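Local coordinates for protein cellulose 1,4-beta-cellobiosidase (PDB 4JJJ) that probably hydrolyses cellulose to release cellobiose, this chain being the glycoside hydrolase family 48 catalytic module of a longer secreted cellulase, at residues Y262-M267 against P343-G348; P598-H603 against P611-E616; I106-Q109 against G114-S117; Q364-Q367 against G372-G375. The protein carries 1 engineered substitution. All coordinates share one frame; numbering follows the deposited sequence.

Interaction 1 of 4, residues Y262-M267 against P343-G348. With NA (sodium ion), chain I.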
loop_
_atom_site.group_PDB
_atom_site.type_symbol
_atom_site.label_atom_id
_atom_site.label_comp_id
_atom_site.label_asym_id
_atom_site.label_seq_id
_atom_site.Cartn_x
_atom_site.Cartn_y
_atom_site.Cartn_z
ATOM N N TYR A 262 -5.753 7.339 -13.890
ATOM C CA TYR A 262 -6.183 7.957 -12.629
ATOM C C TYR A 262 -5.117 7.961 -11.567
ATOM O O TYR A 262 -5.075 8.824 -10.714
ATOM C CB TYR A 262 -7.420 7.268 -12.097
ATOM C CG TYR A 262 -8.675 7.677 -12.932
ATOM C CD1 TYR A 262 -9.439 8.772 -12.567
ATOM C CD2 TYR A 262 -9.092 6.919 -14.000
ATOM C CE1 TYR A 262 -10.492 9.150 -13.334
ATOM C CE2 TYR A 262 -10.154 7.327 -14.822
ATOM C CZ TYR A 262 -10.876 8.435 -14.426
ATOM O OH TYR A 262 -11.984 8.841 -15.213
ATOM N N LEU A 263 -4.240 6.972 -11.629
ATOM C CA LEU A 263 -3.130 6.826 -10.625
ATOM C C LEU A 263 -2.189 7.996 -10.700
ATOM O O LEU A 263 -1.395 8.273 -9.762
ATOM C CB LEU A 263 -2.373 5.531 -10.878
ATOM C CG LEU A 263 -1.271 5.105 -9.907
ATOM C CD1 LEU A 263 -1.843 5.142 -8.521
ATOM C CD2 LEU A 263 -0.778 3.688 -10.344
ATOM N N ARG A 264 -2.240 8.719 -11.826
ATOM C CA ARG A 264 -1.469 9.988 -11.818
ATOM C C ARG A 264 -1.781 10.944 -10.676
ATOM O O ARG A 264 -0.965 11.765 -10.355
ATOM C CB ARG A 264 -1.580 10.751 -13.164
ATOM C CG ARG A 264 -1.086 9.943 -14.383
ATOM C CD ARG A 264 -1.167 10.690 -15.701
ATOM N NE ARG A 264 -2.537 10.923 -16.025
ATOM C CZ ARG A 264 -3.012 11.923 -16.818
ATOM N NH1 ARG A 264 -2.242 12.912 -17.225
ATOM N NH2 ARG A 264 -4.298 11.928 -17.093
ATOM N N TYR A 265 -2.945 10.889 -10.103
ATOM C CA TYR A 265 -3.247 11.733 -8.908
ATOM C C TYR A 265 -2.194 11.530 -7.821
ATOM O O TYR A 265 -1.864 12.483 -7.086
ATOM C CB TYR A 265 -4.650 11.416 -8.328
ATOM C CG TYR A 265 -5.674 12.293 -8.922
ATOM C CD1 TYR A 265 -5.767 13.637 -8.567
ATOM C CD2 TYR A 265 -6.552 11.775 -9.834
ATOM C CE1 TYR A 265 -6.738 14.470 -9.118
ATOM C CE2 TYR A 265 -7.507 12.581 -10.440
ATOM C CZ TYR A 265 -7.644 13.924 -10.058
ATOM O OH TYR A 265 -8.553 14.800 -10.666
ATOM N N ALA A 266 -1.579 10.324 -7.692
ATOM C CA ALA A 266 -0.534 10.085 -6.716
ATOM C C ALA A 266 0.763 10.893 -6.982
ATOM O O ALA A 266 1.590 10.963 -6.097
ATOM C CB ALA A 266 -0.230 8.583 -6.651
ATOM N N MET A 267 0.884 11.447 -8.198
ATOM C CA MET A 267 2.068 12.158 -8.637
ATOM C C MET A 267 2.108 13.612 -8.234
ATOM O O MET A 267 3.098 14.318 -8.536
ATOM C CB MET A 267 2.183 12.036 -10.133
ATOM C CG MET A 267 2.471 10.648 -10.653
ATOM S SD MET A 267 2.697 10.732 -12.434
ATOM C CE MET A 267 2.685 9.030 -12.893
ATOM N N PRO A 343 -1.994 4.925 -21.405
ATOM C CA PRO A 343 -3.256 5.564 -21.142
ATOM C C PRO A 343 -3.739 6.347 -22.346
ATOM O O PRO A 343 -2.960 6.902 -23.150
ATOM C CB PRO A 343 -2.968 6.530 -20.009
ATOM C CG PRO A 343 -1.828 5.898 -19.308
ATOM C CD PRO A 343 -1.057 5.127 -20.330
ATOM N N ASP A 344 -5.047 6.407 -22.432
ATOM C CA ASP A 344 -5.732 7.118 -23.497
ATOM C C ASP A 344 -5.788 8.607 -23.362
ATOM O O ASP A 344 -6.090 9.322 -24.333
ATOM C CB ASP A 344 -7.168 6.574 -23.579
ATOM C CG ASP A 344 -7.292 5.165 -24.140
ATOM O OD1 ASP A 344 -6.319 4.624 -24.713
ATOM O OD2 ASP A 344 -8.451 4.631 -23.976
ATOM N N SER A 345 -5.557 9.145 -22.187
ATOM C CA SER A 345 -5.612 10.613 -22.021
ATOM C C SER A 345 -4.481 11.289 -22.845
ATOM O O SER A 345 -3.400 10.734 -23.038
ATOM C CB SER A 345 -5.486 10.913 -20.541
ATOM O OG SER A 345 -4.200 10.565 -20.173
ATOM N N PRO A 346 -4.711 12.492 -23.280
ATOM C CA PRO A 346 -3.685 13.095 -24.143
ATOM C C PRO A 346 -2.301 13.290 -23.469
ATOM O O PRO A 346 -1.331 13.251 -24.219
ATOM C CB PRO A 346 -4.319 14.449 -24.480
ATOM C CG PRO A 346 -5.815 14.030 -24.619
ATOM C CD PRO A 346 -5.979 13.251 -23.313
ATOM N N THR A 347 -2.249 13.434 -22.158
ATOM C CA THR A 347 -0.949 13.599 -21.481
ATOM C C THR A 347 -0.528 12.443 -20.546
ATOM O O THR A 347 0.539 12.512 -19.910
ATOM C CB THR A 347 -0.839 14.907 -20.773
ATOM O OG1 THR A 347 -1.638 14.962 -19.575
ATOM C CG2 THR A 347 -1.068 16.066 -21.752
ATOM N N GLY A 348 -1.328 11.382 -20.469
ATOM C CA GLY A 348 -1.040 10.270 -19.576
ATOM C C GLY A 348 0.291 9.608 -19.868
ATOM O O GLY A 348 1.021 9.256 -18.961
HETATM NA NA NA I . -9.652 2.908 -23.171
HETATM O O HOH W 1 -8.640 2.338 -24.996
HETATM O O HOH W 2 -11.340 1.936 -23.801
HETATM O O HOH W 3 -8.794 2.506 -21.061
HETATM O O HOH W 4 -10.213 2.234 -20.565
#
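Arg264 reaches from the 3-10 turn at 264-267 to Thr347 and Gly348 of the loop 343-348 and carries the polar part of this contact. Its NH1 gives a weak hydrogen bond to Thr347 OG1 at 3.2 Å, bent to 132°, with the hydroxyl at the edge of the guanidinium, near its plane. NH2 lies 3.4 Å from Ser345 OG, but the angle is too poor for a bond. The stronger polar partners are acidic: NH1 pairs with Asp351, and NH2 with Glu133 and Asp261, which is also hydrogen-bonded to Ser345 OG. Thr347 OG1 is also bonded to Lys290.

Packing adds a flat contact. The guanidinium lays one face against Gly348, whose CA is 3.8 Å from Arg264 CZ, and the bend at chi3 (-66°) turns the group into this position. A leucine in place of Arg264 would probably leave Asp351, Asp261 and Glu133 gathered without their shared positive charge and Thr347 without this donor.

Capping and metal binding belong to the loop itself. Ser345 OG accepts a weak capping bond from Gly348 N at 3.0 Å. Asp344 OD2 coordinates a sodium ion at 2.2 Å, a site shared with Asp254.

The contact thus joins the end of helix 250-263 to the start of helix 348-365, with helix 131-138 alongside and Trp352 packed on Arg264.

Interaction 2 of 4, residues P598-H603 against P611-E616. With ZN (zinc ion), chain Y; ZN (zinc ion), chain Q.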
loop_
_atom_site.group_PDB
_atom_site.type_symbol
_atom_site.label_atom_id
_atom_site.label_comp_id
_atom_site.label_asym_id
_atom_site.label_seq_id
_atom_site.Cartn_x
_atom_site.Cartn_y
_atom_site.Cartn_z
ATOM N N PRO A 598 -8.013 -15.557 24.107
ATOM C CA PRO A 598 -7.583 -16.015 25.424
ATOM C C PRO A 598 -6.071 -16.117 25.622
ATOM O O PRO A 598 -5.531 -15.840 26.685
ATOM C CB PRO A 598 -8.276 -17.387 25.565
ATOM C CG PRO A 598 -9.487 -17.260 24.723
ATOM C CD PRO A 598 -8.964 -16.493 23.503
ATOM N N GLN A 599 -5.374 -16.624 24.580
ATOM C CA GLN A 599 -3.924 -16.686 24.662
ATOM C C GLN A 599 -3.258 -15.292 24.754
ATOM O O GLN A 599 -2.226 -15.097 25.478
ATOM C CB GLN A 599 -3.342 -17.355 23.461
ATOM C CG GLN A 599 -3.438 -18.827 23.448
ATOM C CD GLN A 599 -3.150 -19.416 22.038
ATOM O OE1 GLN A 599 -4.057 -19.635 21.213
ATOM N NE2 GLN A 599 -1.875 -19.585 21.767
ATOM N N VAL A 600 -3.794 -14.312 24.012
ATOM C CA VAL A 600 -3.282 -12.918 24.098
ATOM C C VAL A 600 -3.475 -12.394 25.525
ATOM O O VAL A 600 -2.513 -11.870 26.169
ATOM C CB VAL A 600 -3.865 -12.015 23.025
ATOM C CG1 VAL A 600 -3.537 -10.557 23.265
ATOM C CG2 VAL A 600 -3.453 -12.556 21.614
ATOM N N GLU A 601 -4.730 -12.495 26.019
ATOM C CA GLU A 601 -4.976 -11.938 27.337
ATOM C C GLU A 601 -4.176 -12.650 28.442
ATOM O O GLU A 601 -3.729 -12.009 29.449
ATOM C CB GLU A 601 -6.484 -11.905 27.647
ATOM C CG GLU A 601 -6.784 -11.165 28.938
ATOM C CD GLU A 601 -8.219 -10.886 29.155
ATOM O OE1 GLU A 601 -9.112 -11.557 28.576
ATOM O OE2 GLU A 601 -8.586 -9.902 29.898
ATOM N N ALA A 602 -4.023 -13.955 28.334
ATOM C CA ALA A 602 -3.248 -14.774 29.306
ATOM C C ALA A 602 -1.812 -14.298 29.295
ATOM O O ALA A 602 -1.195 -14.166 30.333
ATOM C CB ALA A 602 -3.329 -16.249 29.015
ATOM N N HIS A 603 -1.252 -13.956 28.119
ATOM C CA HIS A 603 0.077 -13.412 28.144
ATOM C C HIS A 603 0.140 -12.030 28.772
ATOM O O HIS A 603 1.024 -11.720 29.568
ATOM C CB HIS A 603 0.616 -13.337 26.653
ATOM C CG HIS A 603 1.805 -12.466 26.507
ATOM N ND1 HIS A 603 3.001 -12.824 27.077
ATOM C CD2 HIS A 603 1.982 -11.253 25.958
ATOM C CE1 HIS A 603 3.880 -11.863 26.847
ATOM N NE2 HIS A 603 3.281 -10.879 26.230
ATOM N N PRO A 611 4.287 -16.893 27.773
ATOM C CA PRO A 611 4.823 -16.164 26.644
ATOM C C PRO A 611 3.700 -15.719 25.686
ATOM O O PRO A 611 2.621 -16.285 25.716
ATOM C CB PRO A 611 5.810 -17.158 25.989
ATOM C CG PRO A 611 5.624 -18.472 26.674
ATOM C CD PRO A 611 4.724 -18.307 27.865
ATOM N N ALA A 612 4.019 -14.750 24.862
ATOM C CA ALA A 612 3.121 -14.305 23.835
ATOM C C ALA A 612 2.871 -15.450 22.833
ATOM O O ALA A 612 3.773 -16.249 22.596
ATOM C CB ALA A 612 3.703 -13.083 23.151
ATOM N N PRO A 613 1.641 -15.542 22.305
ATOM C CA PRO A 613 1.358 -16.669 21.445
ATOM C C PRO A 613 2.287 -16.648 20.189
ATOM O O PRO A 613 2.608 -15.616 19.653
ATOM C CB PRO A 613 -0.112 -16.537 21.031
ATOM C CG PRO A 613 -0.508 -15.190 21.421
ATOM C CD PRO A 613 0.428 -14.704 22.542
ATOM N N ILE A 614 2.667 -17.836 19.804
ATOM C CA ILE A 614 3.414 -18.069 18.544
ATOM C C ILE A 614 2.400 -18.613 17.582
ATOM O O ILE A 614 1.664 -19.592 17.841
ATOM C CB ILE A 614 4.574 -19.067 18.757
ATOM C CG1 ILE A 614 5.503 -18.478 19.761
ATOM C CG2 ILE A 614 5.313 -19.328 17.396
ATOM C CD1 ILE A 614 6.604 -19.409 20.249
ATOM N N VAL A 615 2.291 -17.932 16.426
ATOM C CA VAL A 615 1.231 -18.214 15.468
ATOM C C VAL A 615 1.872 -18.509 14.107
ATOM O O VAL A 615 2.991 -18.088 13.847
ATOM C CB VAL A 615 0.273 -17.009 15.367
ATOM C CG1 VAL A 615 -0.399 -16.666 16.695
ATOM C CG2 VAL A 615 0.948 -15.771 14.840
ATOM N N GLU A 616 1.140 -19.209 13.248
ATOM C CA GLU A 616 1.599 -19.509 11.908
ATOM C C GLU A 616 0.532 -18.910 10.979
ATOM O O GLU A 616 -0.548 -19.526 10.783
ATOM C CB GLU A 616 1.845 -20.985 11.657
ATOM C CG GLU A 616 3.005 -21.511 12.499
ATOM C CD GLU A 616 3.728 -22.687 12.010
ATOM O OE1 GLU A 616 3.486 -23.103 10.874
ATOM O OE2 GLU A 616 4.656 -23.085 12.779
HETATM ZN ZN ZN Y . 5.797 -24.257 11.767
HETATM ZN ZN ZN Q . 4.262 -9.350 25.392
HETATM O O HOH W 5 -0.802 -20.176 19.094
HETATM O O HOH W 6 -0.462 -17.121 25.630
HETATM O O HOH W 7 6.665 -23.487 10.100
HETATM O O HOH W 8 5.933 -10.288 24.530
HETATM O O HOH W 9 5.270 -26.196 11.434
HETATM O O HOH W 10 7.196 -24.562 13.079
#
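The chain leaves helix 597-604 and returns as an irregular loop, bringing the CA atoms of His603 and Ala612 to 5.4 Å and those of Gln599 and Pro613 to 6.2 Å, without a direct hydrogen bond between the two segments. His603 lies flat against Ala612: the methyl CB sits over the imidazole face, 3.7 Å from the ring centroid and 6° off the normal, a CH-pi contact. With CG anti to the backbone N (chi1 164°), the ring projects from the helix toward the returning loop. Each ring nitrogen has its own task. ND1 is hydrogen-bonded to the carbonyl of Val610, while NE2 binds a zinc ion at 2.0 Å, so the backbone bond helps to fix the rotation of a metal ligand.

One turn earlier on the helix, Val600 CG2 meets Pro613 CG at 4.0 Å. Pro613 CB lies 3.6 Å from Gln599 NE2, the two side chains sliding past each other in opposite directions. Water takes the place of direct polar bonds: one molecule accepts from Gln599 NE2 and donates to Ile614 O, and another donates to Gln599 O and Pro611 O. Farther along the loop, Glu616 binds a second zinc ion chiefly through OE2 (1.9 Å), with OE1 more distant, and three waters join it.

This is a helix followed by a proline-rich return that packs on its own helix, at the periphery of the (α/α)6 catalytic module and leading toward helix 620-637, with a zinc site at His603.

Interaction 3 of 4, residues I106-Q109 against G114-S117. With BGC (beta-D-glucopyranose), chain D.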
loop_
_atom_site.group_PDB
_atom_site.type_symbol
_atom_site.label_atom_id
_atom_site.label_comp_id
_atom_site.label_asym_id
_atom_site.label_seq_id
_atom_site.Cartn_x
_atom_site.Cartn_y
_atom_site.Cartn_z
ATOM N N ILE A 106 -6.069 21.717 5.160
ATOM C CA ILE A 106 -6.134 21.423 6.588
ATOM C C ILE A 106 -4.727 20.990 6.969
ATOM O O ILE A 106 -4.171 20.065 6.324
ATOM C CB ILE A 106 -7.149 20.288 6.883
ATOM C CG1 ILE A 106 -8.587 20.697 6.575
ATOM C CG2 ILE A 106 -7.001 19.828 8.302
ATOM C CD1 ILE A 106 -9.561 19.554 6.498
ATOM N N PRO A 107 -4.118 21.572 7.973
ATOM C CA PRO A 107 -2.753 21.102 8.303
ATOM C C PRO A 107 -2.749 19.770 8.964
ATOM O O PRO A 107 -3.638 19.443 9.748
ATOM C CB PRO A 107 -2.261 22.176 9.298
ATOM C CG PRO A 107 -3.492 22.661 9.892
ATOM C CD PRO A 107 -4.503 22.729 8.841
ATOM N N GLU A 108 -1.771 18.938 8.663
ATOM C CA GLU A 108 -1.560 17.759 9.478
ATOM C C GLU A 108 -1.009 18.214 10.820
ATOM O O GLU A 108 -0.362 19.242 10.928
ATOM C CB GLU A 108 -0.609 16.765 8.786
ATOM C CG GLU A 108 -1.243 16.353 7.431
ATOM C CD GLU A 108 -0.488 15.312 6.583
ATOM O OE1 GLU A 108 0.494 14.720 7.222
ATOM O OE2 GLU A 108 -0.908 15.155 5.341
ATOM N N GLN A 109 -1.303 17.468 11.861
ATOM C CA GLN A 109 -0.844 17.864 13.197
ATOM C C GLN A 109 0.237 16.903 13.680
ATOM O O GLN A 109 0.282 15.681 13.307
ATOM C CB GLN A 109 -2.057 17.899 14.136
ATOM C CG GLN A 109 -3.208 18.746 13.702
ATOM C CD GLN A 109 -2.928 20.211 13.980
ATOM O OE1 GLN A 109 -1.926 20.543 14.643
ATOM N NE2 GLN A 109 -3.690 21.089 13.349
ATOM N N GLY A 114 -3.902 16.715 18.167
ATOM C CA GLY A 114 -4.193 17.892 17.351
ATOM C C GLY A 114 -5.457 17.924 16.523
ATOM O O GLY A 114 -5.800 18.909 15.830
ATOM N N TYR A 115 -6.196 16.799 16.556
ATOM C CA TYR A 115 -7.346 16.604 15.745
ATOM C C TYR A 115 -8.570 16.711 16.641
ATOM O O TYR A 115 -8.555 16.173 17.780
ATOM C CB TYR A 115 -7.241 15.181 15.061
ATOM C CG TYR A 115 -6.159 15.196 14.007
ATOM C CD1 TYR A 115 -4.851 14.919 14.349
ATOM C CD2 TYR A 115 -6.480 15.514 12.718
ATOM C CE1 TYR A 115 -3.886 15.000 13.365
ATOM C CE2 TYR A 115 -5.532 15.584 11.739
ATOM C CZ TYR A 115 -4.237 15.298 12.090
ATOM O OH TYR A 115 -3.185 15.341 11.097
ATOM N N PRO A 116 -9.651 17.266 16.133
ATOM C CA PRO A 116 -9.863 17.691 14.789
ATOM C C PRO A 116 -9.104 18.943 14.383
ATOM O O PRO A 116 -8.860 19.832 15.207
ATOM C CB PRO A 116 -11.387 17.907 14.716
ATOM C CG PRO A 116 -11.700 18.377 16.130
ATOM C CD PRO A 116 -10.898 17.409 16.936
ATOM N N SER A 117 -8.568 18.895 13.142
ATOM C CA SER A 117 -7.713 19.934 12.577
ATOM C C SER A 117 -8.552 20.859 11.708
ATOM O O SER A 117 -9.452 20.456 11.002
ATOM C CB SER A 117 -6.648 19.263 11.718
ATOM O OG SER A 117 -5.656 20.215 11.417
HETATM C C2 BGC D . -10.921 15.730 4.992
HETATM C C3 BGC D . -11.922 16.502 4.141
HETATM C C4 BGC D . -11.203 17.655 3.394
HETATM C C5 BGC D . -10.013 17.081 2.621
HETATM C C6 BGC D . -9.138 18.208 1.975
HETATM C C1 BGC D . -9.806 15.209 4.089
HETATM O O2 BGC D . -11.626 14.642 5.558
HETATM O O3 BGC D . -12.927 17.032 5.035
HETATM O O4 BGC D . -12.063 18.236 2.413
HETATM O O5 BGC D . -9.170 16.373 3.538
HETATM O O6 BGC D . -8.507 19.032 2.955
#
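Tyr115 and Gln109 face each other across a loop that folds back on itself and forms part of the glycan-binding cleft of this (α/α)6 module. The Gln109 chain runs over one face of the phenol, its CG 4.1 Å from the ring centroid and 21° off the normal, a CH-pi contact offset toward the rim. At the far end of the ring, Tyr115 OH accepts from Gln109 N at 2.9 Å and 162°. Replacing Tyr115 by an alanine would probably leave that backbone N-H without its acceptor and the Gln109 chain without the ring beneath it.

Folded sharply about its CB-CG bond (chi2 -78°), Gln109 brings its amide back toward Ser117, whose OG accepts from NE2 at 2.9 Å, nearly in the amide plane. Gly114 also suits this closeness, since a CB there would collide with Gln109 CB. On the substrate side, Ile106 turns CD1 to O6 of a glucose unit at 3.7 Å, while Glu108, paired with Lys270, touches another bound glucose.

Ile106 CG2 is pressed tightly on Ser117 CB at 3.5 Å. Beside it, Ser117 OG donates to Pro107 O at 2.7 Å, in the carbonyl plane, and thereby joins the two sides of the loop through one hydroxyl.

Interaction 4 of 4, residues Q364-Q367 against G372-G375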
loop_
_atom_site.group_PDB
_atom_site.type_symbol
_atom_site.label_atom_id
_atom_site.label_comp_id
_atom_site.label_asym_id
_atom_site.label_seq_id
_atom_site.Cartn_x
_atom_site.Cartn_y
_atom_site.Cartn_z
ATOM N N GLN A 364 17.847 5.688 -6.917
ATOM C CA GLN A 364 19.305 5.743 -6.925
ATOM C C GLN A 364 19.796 6.785 -5.886
ATOM O O GLN A 364 20.756 6.482 -5.151
ATOM C CB GLN A 364 19.832 6.053 -8.313
ATOM C CG GLN A 364 21.322 6.017 -8.420
ATOM C CD GLN A 364 22.003 4.695 -8.041
ATOM O OE1 GLN A 364 22.310 3.881 -8.880
ATOM N NE2 GLN A 364 22.199 4.403 -6.759
ATOM N N TRP A 365 19.128 7.915 -5.814
ATOM C CA TRP A 365 19.427 8.961 -4.844
ATOM C C TRP A 365 19.320 8.396 -3.441
ATOM O O TRP A 365 20.118 8.740 -2.540
ATOM C CB TRP A 365 18.480 10.112 -5.020
ATOM C CG TRP A 365 18.529 11.149 -3.922
ATOM C CD1 TRP A 365 19.586 11.913 -3.561
ATOM C CD2 TRP A 365 17.444 11.515 -3.053
ATOM N NE1 TRP A 365 19.245 12.721 -2.505
ATOM C CE2 TRP A 365 17.921 12.548 -2.199
ATOM C CE3 TRP A 365 16.117 11.112 -2.953
ATOM C CZ2 TRP A 365 17.145 13.107 -1.218
ATOM C CZ3 TRP A 365 15.340 11.655 -1.930
ATOM C CH2 TRP A 365 15.812 12.664 -1.109
ATOM N N LEU A 366 18.384 7.449 -3.213
ATOM C CA LEU A 366 18.156 6.917 -1.859
ATOM C C LEU A 366 19.068 5.762 -1.525
ATOM O O LEU A 366 18.918 5.147 -0.427
ATOM C CB LEU A 366 16.697 6.428 -1.726
ATOM C CG LEU A 366 15.688 7.586 -1.733
ATOM C CD1 LEU A 366 14.258 7.147 -1.986
ATOM C CD2 LEU A 366 15.733 8.347 -0.420
ATOM N N GLN A 367 19.931 5.313 -2.437
ATOM C CA GLN A 367 20.712 4.153 -2.162
ATOM C C GLN A 367 21.875 4.444 -1.181
ATOM O O GLN A 367 22.789 5.225 -1.457
ATOM C CB GLN A 367 21.255 3.481 -3.458
ATOM C CG GLN A 367 21.949 2.173 -3.199
ATOM C CD GLN A 367 22.027 1.308 -4.429
ATOM O OE1 GLN A 367 22.377 1.789 -5.517
ATOM N NE2 GLN A 367 21.658 0.082 -4.282
ATOM N N GLY A 372 21.096 -0.806 0.812
ATOM C CA GLY A 372 19.671 -0.655 1.019
ATOM C C GLY A 372 19.170 0.711 0.606
ATOM O O GLY A 372 19.893 1.708 0.646
ATOM N N ILE A 373 17.911 0.795 0.250
ATOM C CA ILE A 373 17.220 1.991 -0.260
ATOM C C ILE A 373 16.509 2.760 0.835
ATOM O O ILE A 373 15.572 2.243 1.489
ATOM C CB ILE A 373 16.296 1.691 -1.422
ATOM C CG1 ILE A 373 16.935 0.687 -2.442
ATOM C CG2 ILE A 373 15.785 2.958 -2.080
ATOM C CD1 ILE A 373 18.222 1.111 -3.117
ATOM N N ALA A 374 16.980 3.969 1.062
ATOM C CA ALA A 374 16.423 4.816 2.163
ATOM C C ALA A 374 15.043 5.326 1.847
ATOM O O ALA A 374 14.475 5.082 0.754
ATOM C CB ALA A 374 17.353 5.949 2.448
ATOM N N GLY A 375 14.454 6.066 2.788
ATOM C CA GLY A 375 13.003 6.179 2.839
ATOM C C GLY A 375 12.328 6.862 1.692
ATOM O O GLY A 375 11.452 6.294 1.027
#
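Leu366 meets Ile373 and Ala374 at the close-fitting end of this contact. Its carbonyl O accepts a nearly straight hydrogen bond from Ala374 N, 2.7 Å long at 172°, with the donor tilted 29° from the carbonyl plane. The same oxygen receives a CA-H...O contact from Ile373 CA at 3.6 Å. Around this bond the apolar groups close in: Leu366 CB lies 3.6 Å from Ile373 CG2, and Leu366 CD2 approaches Ala374 CB at 4.1 Å. Both Leu366 and Ala374 also pack on Tyr400 of strand 398-401. The Leu366 side chain runs along Ala374 O, with CD1 3.4 Å away; this carbonyl is buried and has no polar partner in the model.

Here the chain leaves helix 348-365 and doubles back toward strand 376-378, and Gln367 and Ile373 form a single beta bridge across the turn, their CA atoms 4.5 Å apart.

The Gln367 side is looser, though it too is buried. Gln367 holds its CG away from its own N (chi1 -174°) and stretches obliquely past Ile373, whose CD1 is 3.8 Å from NE2 and little farther from the rest of the chain. Its amide is gripped at both ends: OE1 accepts from Gln364 NE2 at 2.9 Å, and NE2 donates to the carbonyls of Gly371 and Ile440, the latter on helix 435-450.

How the interactions relate
The four contacts lie apart in one catalytic module, none touching another; interactions 1 and 2 are on opposite sides of its centre, about 47 Å apart between centres. Interactions 1 and 4 are buried and share helix 348-365, the first at its start and the second at its end, yet the first turns on one arginine, whose salt bridges run to residues outside the two segments, and the second on apolar packing with one short backbone bond. Interaction 2 is the most peripheral; waters bridge its segments, while each zinc ion is bound from one segment alone. Interaction 3, partly buried, lies at the glycan cleft and is held mostly by side-chain bonds, two of them to the backbone.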